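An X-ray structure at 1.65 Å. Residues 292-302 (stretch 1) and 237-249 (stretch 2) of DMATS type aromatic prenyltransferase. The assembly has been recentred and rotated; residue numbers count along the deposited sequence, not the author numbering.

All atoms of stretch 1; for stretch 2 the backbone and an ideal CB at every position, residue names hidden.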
# COMPACT_ATOMS: atom_id res chain seq x y z
N ASP A 292 1.29 11.19 17.62
CA ASP A 292 2.40 11.37 18.61
C ASP A 292 3.46 10.30 18.40
O ASP A 292 4.64 10.65 18.46
CB ASP A 292 1.85 11.46 20.03
CG ASP A 292 1.06 12.74 20.28
OD1 ASP A 292 1.19 13.72 19.44
OD2 ASP A 292 0.35 12.79 21.27
N ARG A 293 3.08 9.05 18.13
CA ARG A 293 4.04 7.96 17.91
C ARG A 293 4.78 8.19 16.60
O ARG A 293 5.98 8.00 16.56
CB ARG A 293 3.35 6.61 17.89
CG ARG A 293 2.71 6.25 19.21
CD ARG A 293 2.32 4.81 19.25
NE ARG A 293 1.62 4.47 20.47
CZ ARG A 293 0.92 3.34 20.64
NH1 ARG A 293 0.80 2.45 19.66
NH2 ARG A 293 0.26 3.15 21.76
N VAL A 294 4.06 8.53 15.55
CA VAL A 294 4.67 8.73 14.23
C VAL A 294 5.60 9.92 14.30
O VAL A 294 6.67 9.83 13.78
CB VAL A 294 3.60 8.89 13.14
CG1 VAL A 294 4.24 9.25 11.81
CG2 VAL A 294 2.75 7.63 13.02
N ALA A 295 5.20 11.01 14.95
CA ALA A 295 6.08 12.18 15.18
C ALA A 295 7.36 11.76 15.90
O ALA A 295 8.46 12.22 15.49
CB ALA A 295 5.33 13.24 15.93
N ALA A 296 7.28 10.91 16.91
CA ALA A 296 8.48 10.41 17.64
C ALA A 296 9.40 9.67 16.66
O ALA A 296 10.66 9.82 16.74
CB ALA A 296 8.06 9.53 18.80
N LEU A 297 8.83 8.87 15.76
CA LEU A 297 9.63 8.10 14.80
C LEU A 297 10.27 9.07 13.82
O LEU A 297 11.46 8.92 13.58
CB LEU A 297 8.75 7.07 14.11
CG LEU A 297 8.35 5.89 15.00
CD1 LEU A 297 7.25 5.07 14.39
CD2 LEU A 297 9.55 5.02 15.31
N LEU A 298 9.51 10.02 13.29
CA LEU A 298 10.07 11.02 12.34
C LEU A 298 11.21 11.80 13.00
O LEU A 298 12.27 12.01 12.34
CB LEU A 298 8.97 11.95 11.85
CG LEU A 298 7.94 11.34 10.89
CD1 LEU A 298 6.96 12.40 10.45
CD2 LEU A 298 8.60 10.72 9.68
N VAL A 299 11.03 12.22 14.26
CA VAL A 299 12.08 13.00 14.99
C VAL A 299 13.34 12.14 15.13
O VAL A 299 14.44 12.68 14.88
CB VAL A 299 11.56 13.51 16.34
CG1 VAL A 299 12.70 13.91 17.28
CG2 VAL A 299 10.59 14.65 16.14
N ARG A 300 13.19 10.89 15.53
CA ARG A 300 14.34 9.94 15.70
C ARG A 300 15.12 9.84 14.37
O ARG A 300 16.35 9.78 14.41
CB ARG A 300 13.86 8.59 16.23
CG ARG A 300 14.97 7.58 16.50
CD ARG A 300 14.45 6.25 17.09
NE ARG A 300 13.72 6.46 18.35
CZ ARG A 300 13.30 5.50 19.20
NH1 ARG A 300 13.57 4.22 18.96
NH2 ARG A 300 12.63 5.84 20.30
N TYR A 301 14.43 9.88 13.22
CA TYR A 301 15.03 9.70 11.89
C TYR A 301 15.50 11.02 11.30
O TYR A 301 15.96 11.02 10.15
CB TYR A 301 14.06 8.93 10.99
CG TYR A 301 14.13 7.46 11.24
CD1 TYR A 301 15.12 6.71 10.63
CD2 TYR A 301 13.29 6.83 12.14
CE1 TYR A 301 15.22 5.34 10.85
CE2 TYR A 301 13.39 5.47 12.39
CZ TYR A 301 14.36 4.72 11.73
OH TYR A 301 14.50 3.38 11.95
N GLY A 302 15.42 12.11 12.07
CA GLY A 302 15.87 13.44 11.64
C GLY A 302 14.90 14.09 10.67
O GLY A 302 15.34 14.96 9.92
N UNK A 237 17.49 -5.12 14.95
CA UNK A 237 17.29 -4.26 16.13
C UNK A 237 16.47 -3.01 15.76
O UNK A 237 15.55 -2.64 16.52
CB UNK A 237 18.64 -3.85 16.72
N UNK A 238 16.82 -2.37 14.65
CA UNK A 238 16.14 -1.15 14.15
C UNK A 238 14.68 -1.49 13.86
O UNK A 238 13.81 -0.64 14.16
CB UNK A 238 16.82 -0.60 12.90
N UNK A 239 14.40 -2.66 13.25
CA UNK A 239 13.00 -3.04 12.91
C UNK A 239 12.23 -3.20 14.21
O UNK A 239 11.15 -2.64 14.33
CB UNK A 239 12.94 -4.33 12.09
N UNK A 240 12.81 -3.91 15.20
CA UNK A 240 12.16 -4.10 16.52
C UNK A 240 11.92 -2.75 17.21
O UNK A 240 10.83 -2.59 17.75
CB UNK A 240 13.02 -5.00 17.42
N UNK A 241 12.90 -1.84 17.19
CA UNK A 241 12.76 -0.48 17.81
C UNK A 241 11.56 0.22 17.15
O UNK A 241 10.75 0.84 17.86
CB UNK A 241 14.03 0.35 17.64
N UNK A 242 11.48 0.15 15.83
CA UNK A 242 10.39 0.78 15.06
C UNK A 242 9.05 0.20 15.53
O UNK A 242 8.08 0.96 15.76
CB UNK A 242 10.58 0.56 13.56
N UNK A 243 8.98 -1.11 15.67
CA UNK A 243 7.73 -1.82 16.02
C UNK A 243 7.31 -1.47 17.46
O UNK A 243 6.09 -1.24 17.68
CB UNK A 243 7.91 -3.33 15.87
N UNK A 244 8.27 -1.39 18.40
CA UNK A 244 8.01 -1.03 19.83
C UNK A 244 7.40 0.37 19.91
O UNK A 244 6.43 0.52 20.65
CB UNK A 244 9.30 -1.08 20.65
N UNK A 245 7.97 1.36 19.22
CA UNK A 245 7.46 2.75 19.26
C UNK A 245 6.09 2.77 18.59
O UNK A 245 5.13 3.26 19.23
CB UNK A 245 8.42 3.72 18.57
N UNK A 246 5.95 2.23 17.37
CA UNK A 246 4.67 2.30 16.61
C UNK A 246 3.55 1.53 17.35
O UNK A 246 2.41 2.04 17.41
CB UNK A 246 4.85 1.73 15.20
N UNK A 247 3.87 0.37 17.92
CA UNK A 247 2.91 -0.51 18.62
C UNK A 247 2.70 -0.16 20.09
O UNK A 247 1.84 -0.77 20.72
CB UNK A 247 3.38 -1.96 18.52
N UNK A 248 3.43 0.79 20.64
CA UNK A 248 3.25 1.21 22.05
C UNK A 248 3.77 0.19 23.07
O UNK A 248 3.38 0.30 24.24
CB UNK A 248 1.77 1.47 22.32
N UNK A 249 4.62 -0.74 22.67
CA UNK A 249 5.19 -1.77 23.57
C UNK A 249 4.71 -3.18 23.25
O UNK A 249 5.33 -4.10 23.72
CB UNK A 249 4.84 -1.44 25.02

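Stretch 2 enters as a helix that began earlier in the chain. It runs nearly antiparallel to helix 292-300, at 150°, with the axes 9.0 Å apart at closest approach.

Position 237 is out of reach of stretch 1, so the contact sets no preference. It is Ala237.

At position 238 the CA-to-CB bond points sideways. The ideal CB lies 4.7 Å from Tyr301 OH, a hydroxyl that can give a proton. A polar chain long enough to turn back would suit: Glu, Gln or perhaps Asp. The residue is Glu238. Its chain is extended, with chi1 and chi2 both t, and Tyr301 OH donates a hydrogen bond to Glu238 OE1 at 2.7 Å. The carboxylate oxygen sits at the edge of the tyrosine ring, near its plane. A water donates to Tyr301 OH (2.7 Å) and to the backbone Glu238 O (2.8 Å), making a second link.

Position 239 points away and 240 is out of reach. Stretch 1 excludes little at either. They are Ile239 and Glu240.

Position 241 points toward stretch 1, and its ideal CB is 4.1 Å from Arg300 NH1. An acidic or polar chain would be reasonable beside this charge, and a small one would also fit. The residue is Glu241. Its CB lies 4.1 Å from Arg300 NH1, at the edge of the guanidinium, but the carboxylate extends elsewhere and makes no salt bridge with it.

Position 242 points sideways, with the ideal CB 4.9 Å from Leu297 CD2 and 5.1 Å from Tyr301 OH. A large apolar chain could reach back to the leucine: Leu, Met or Phe. It is Phe242, with chi1 t. The ring brings Phe242 CE1 to 3.6 Å from Leu297 CD1.

Position 243 points away and 244 is out of reach. Stretch 1 has nothing within 5.5 Å of either ideal CB, so many side chains would do. They are Cys243 and Val244.

Position 245 points toward stretch 1. Its ideal CB is 3.7 Å from Leu297 CD2 and 5.0 Å from Arg300 NH2. A compact apolar residue suits, such as Ala, Val or Ile. Val245 has the largest area covered by stretch 1 of any residue here. Val245 CG1 packs 3.6 Å from Leu297 CD2, and Val245 CG2 lies 3.7 Å from Arg300 NH2.

Position 246 points away overall, yet its ideal CB is 4.2 Å from Leu297 CD1. A small apolar residue fits simply. Ala246 CB touches Leu297 CD1 at 4.1 Å. Its backbone carbonyl also takes part: Arg293 NH1 donates to Ala246 O at 2.8 Å.

At position 247 an ideal CB would clash with Cys243 O, at 2.9 Å. Glycine is favoured, and Gly247 is found.

Position 248 has phi 73°, which favours glycine, and an ideal CB would lie 2.3 Å from Arg293 NH2. Gly248 leaves that space to the arginine and forms a Schellman motif. Its nitrogen lies over one face of the guanidinium.

At position 249, phi is 112° and an ideal CB would be jammed against the preceding carbonyl oxygen. This calls for glycine, without help from stretch 1. It is Gly249.

Stretch 2, residues 237-249: AEIEEFCVVAGGG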
# COMPACT_ATOMS: atom_id res chain seq x y z
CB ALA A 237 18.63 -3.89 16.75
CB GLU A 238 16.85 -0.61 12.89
CG GLU A 238 16.19 0.63 12.29
CD GLU A 238 16.97 1.19 11.11
OE1 GLU A 238 16.52 2.19 10.53
OE2 GLU A 238 18.00 0.59 10.75
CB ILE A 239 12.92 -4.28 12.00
CG1 ILE A 239 13.57 -4.02 10.65
CG2 ILE A 239 11.48 -4.75 11.84
CD1 ILE A 239 13.92 -5.28 9.90
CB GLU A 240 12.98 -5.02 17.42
CG GLU A 240 13.05 -6.39 16.86
CD GLU A 240 13.31 -7.47 17.86
OE1 GLU A 240 14.19 -7.23 18.77
OE2 GLU A 240 12.64 -8.54 17.75
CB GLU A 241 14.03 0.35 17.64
CG GLU A 241 15.15 -0.08 18.59
CD GLU A 241 16.54 0.47 18.31
OE1 GLU A 241 17.47 0.14 19.09
OE2 GLU A 241 16.71 1.20 17.34
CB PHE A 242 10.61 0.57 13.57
CG PHE A 242 9.63 1.31 12.74
CD1 PHE A 242 9.84 2.65 12.43
CD2 PHE A 242 8.49 0.69 12.28
CE1 PHE A 242 8.94 3.35 11.65
CE2 PHE A 242 7.57 1.41 11.51
CZ PHE A 242 7.82 2.72 11.20
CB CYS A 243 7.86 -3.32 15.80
SG CYS A 243 7.82 -3.79 14.06
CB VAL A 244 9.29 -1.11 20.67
CG1 VAL A 244 9.14 -0.40 22.02
CG2 VAL A 244 9.71 -2.54 20.85
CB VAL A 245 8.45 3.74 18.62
CG1 VAL A 245 7.87 5.13 18.51
CG2 VAL A 245 9.76 3.78 19.38
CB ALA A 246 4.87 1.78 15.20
O HOH W 1 13.83 2.17 14.27
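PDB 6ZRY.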